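Uncharacterized tRNA/rRNA methyltransferase HI_0380 (Haemophilus influenzae, PDB 3ILK) probably binds RNA and transfers methyl groups to it from S-adenosyl-L-methionine, as a member of the SPOUT-type TrmH family. Local coordinates at residues A[132-137]-A[149-154]. Numbering follows the deposited sequence.
With EDO (1,2-ethanediol), chain D.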
loop_
_atom_site.group_PDB
_atom_site.type_symbol
_atom_site.label_atom_id
_atom_site.label_comp_id
_atom_site.label_asym_id
_atom_site.label_seq_id
_atom_site.Cartn_x
_atom_site.Cartn_y
_atom_site.Cartn_z
ATOM N N LEU A 132 21.353 -2.301 -7.793
ATOM C CA LEU A 132 20.037 -2.312 -7.177
ATOM C C LEU A 132 19.974 -3.331 -6.064
ATOM O O LEU A 132 20.156 -4.522 -6.295
ATOM C CB LEU A 132 18.962 -2.553 -8.242
ATOM C CG LEU A 132 17.501 -2.676 -7.735
ATOM C CD1 LEU A 132 17.130 -1.400 -7.038
ATOM C CD2 LEU A 132 16.521 -2.957 -8.911
ATOM N N ASN A 133 19.757 -2.856 -4.839
ATOM C CA ASN A 133 19.686 -3.792 -3.736
ATOM C C ASN A 133 18.308 -3.698 -3.130
ATOM O O ASN A 133 17.802 -2.584 -2.879
ATOM C CB ASN A 133 20.760 -3.495 -2.671
ATOM C CG ASN A 133 20.626 -4.401 -1.464
ATOM O OD1 ASN A 133 20.136 -3.987 -0.415
ATOM N ND2 ASN A 133 21.006 -5.651 -1.626
ATOM N N ILE A 134 17.723 -4.850 -2.829
ATOM C CA ILE A 134 16.384 -4.867 -2.278
ATOM C C ILE A 134 16.487 -4.981 -0.763
ATOM O O ILE A 134 16.974 -6.013 -0.255
ATOM C CB ILE A 134 15.557 -6.044 -2.832
ATOM C CG1 ILE A 134 15.474 -5.994 -4.370
ATOM C CG2 ILE A 134 14.152 -6.023 -2.212
ATOM C CD1 ILE A 134 14.672 -7.175 -5.042
ATOM N N PRO A 135 16.016 -3.953 -0.036
ATOM C CA PRO A 135 16.093 -4.021 1.416
ATOM C C PRO A 135 15.408 -5.318 1.882
ATOM O O PRO A 135 14.313 -5.663 1.401
ATOM C CB PRO A 135 15.251 -2.838 1.860
ATOM C CG PRO A 135 15.304 -1.904 0.703
ATOM C CD PRO A 135 15.223 -2.791 -0.481
ATOM N N ALA A 136 16.030 -6.012 2.811
ATOM C CA ALA A 136 15.562 -7.327 3.172
ATOM C C ALA A 136 16.031 -7.663 4.565
ATOM O O ALA A 136 16.816 -6.933 5.145
ATOM C CB ALA A 136 16.012 -8.385 2.109
ATOM N N ASN A 137 15.492 -8.732 5.120
ATOM C CA ASN A 137 15.954 -9.283 6.397
ATOM C C ASN A 137 17.485 -9.471 6.303
ATOM O O ASN A 137 17.957 -10.200 5.432
ATOM C CB ASN A 137 15.256 -10.635 6.626
ATOM C CG ASN A 137 15.608 -11.291 7.960
ATOM O OD1 ASN A 137 16.449 -10.793 8.734
ATOM N ND2 ASN A 137 14.943 -12.429 8.244
ATOM N N VAL A 149 12.077 -10.074 -9.443
ATOM C CA VAL A 149 11.469 -9.449 -10.609
ATOM C C VAL A 149 10.087 -8.896 -10.255
ATOM O O VAL A 149 9.776 -7.781 -10.623
ATOM C CB VAL A 149 11.425 -10.431 -11.835
ATOM C CG1 VAL A 149 10.638 -9.811 -13.059
ATOM C CG2 VAL A 149 12.903 -10.830 -12.244
ATOM N N GLN A 150 9.282 -9.686 -9.540
ATOM C CA GLN A 150 7.953 -9.233 -9.052
ATOM C C GLN A 150 8.115 -7.890 -8.343
ATOM O O GLN A 150 7.436 -6.923 -8.701
ATOM C CB GLN A 150 7.347 -10.277 -8.115
ATOM C CG GLN A 150 5.844 -10.092 -7.734
ATOM C CD GLN A 150 4.876 -9.985 -8.914
ATOM O OE1 GLN A 150 4.632 -8.880 -9.388
ATOM N NE2 GLN A 150 4.253 -11.118 -9.345
ATOM N N LEU A 151 9.055 -7.802 -7.393
ATOM C CA LEU A 151 9.157 -6.584 -6.570
ATOM C C LEU A 151 9.652 -5.421 -7.367
ATOM O O LEU A 151 9.166 -4.286 -7.205
ATOM C CB LEU A 151 10.111 -6.765 -5.382
ATOM C CG LEU A 151 9.735 -7.593 -4.170
ATOM C CD1 LEU A 151 10.597 -7.148 -3.017
ATOM C CD2 LEU A 151 8.272 -7.384 -3.819
ATOM N N VAL A 152 10.611 -5.663 -8.248
ATOM C CA VAL A 152 11.185 -4.480 -9.022
ATOM C C VAL A 152 10.107 -3.979 -10.008
ATOM O O VAL A 152 9.923 -2.754 -10.200
ATOM C CB VAL A 152 12.440 -4.910 -9.800
ATOM C CG1 VAL A 152 12.880 -3.825 -10.832
ATOM C CG2 VAL A 152 13.569 -5.258 -8.832
ATOM N N SER A 153 9.403 -4.938 -10.624
ATOM C CA SER A 153 8.299 -4.649 -11.598
ATOM C C SER A 153 7.203 -3.848 -10.930
ATOM O O SER A 153 6.678 -2.875 -11.508
ATOM C CB SER A 153 7.664 -5.956 -12.130
ATOM O OG SER A 153 8.602 -6.743 -12.840
ATOM N N TYR A 154 6.839 -4.256 -9.712
ATOM C CA TYR A 154 5.838 -3.554 -8.952
ATOM C C TYR A 154 6.291 -2.062 -8.689
ATOM O O TYR A 154 5.542 -1.171 -8.887
ATOM C CB TYR A 154 5.537 -4.299 -7.658
ATOM C CG TYR A 154 4.870 -3.438 -6.594
ATOM C CD1 TYR A 154 3.479 -3.178 -6.627
ATOM C CD2 TYR A 154 5.598 -2.898 -5.574
ATOM C CE1 TYR A 154 2.879 -2.390 -5.654
ATOM C CE2 TYR A 154 4.987 -2.101 -4.588
ATOM C CZ TYR A 154 3.631 -1.861 -4.643
ATOM O OH TYR A 154 3.002 -1.101 -3.679
HETATM C C1 EDO D . 19.330 -7.620 -4.843
HETATM O O1 EDO D . 18.945 -7.314 -3.502
HETATM C C2 EDO D . 19.520 -9.128 -4.971
HETATM O O2 EDO D . 18.367 -9.677 -5.642
#
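Leu132 meets Val152 tip to tip, its CD2 methyl 3.7 Å from CG2 of the valine. The leucine sets out toward the helix. With CG anti to the backbone N (chi1 177°), it extends its CD2 branch to the valine. On Val152 the CG2 branch does the touching.

Ile134 makes the second part of the contact. Its two branches reach neighbouring residues of the helix. The side chains of Ile134 and Leu151 cross at a slant, with CG2 of Ile134 3.8 Å from CD1 of Leu151. The longer arm is extended (chi2 179°) and brings CD1 more loosely to CG2 of Val152, at 4.4 Å. That valine methyl therefore lies against both Leu132 and Ile134. The contact across the two segments is wholly apolar, made by aliphatic branches, and mostly buried.

The backbone N of Ile134 has a different partner. It donates a nearly straight hydrogen bond of 2.8 Å to O1 of a 1,2-ethanediol, probably from the crystallisation liquor. By similarity to relatives, Ile134 and nearby Leu143 probably belong to the S-adenosyl-L-methionine site. The diol may thus mark part of the cofactor pocket.

Within the helix, Ser153 OG bonds to Val149 O at 2.7 Å, from above the carbonyl plane. The same oxygen accepts the backbone N of Ser153.

The contact joins the end of strand 130-132 and the loop after it to helix 145-169. In other SPOUT methyltransferases this C-terminal region forms the knotted cofactor site. At the dimer interface, Leu151 packs against Leu151 of the second subunit. Helix 95-104 also packs on Leu132, and Phe113 of strand 109-113 touches Val152.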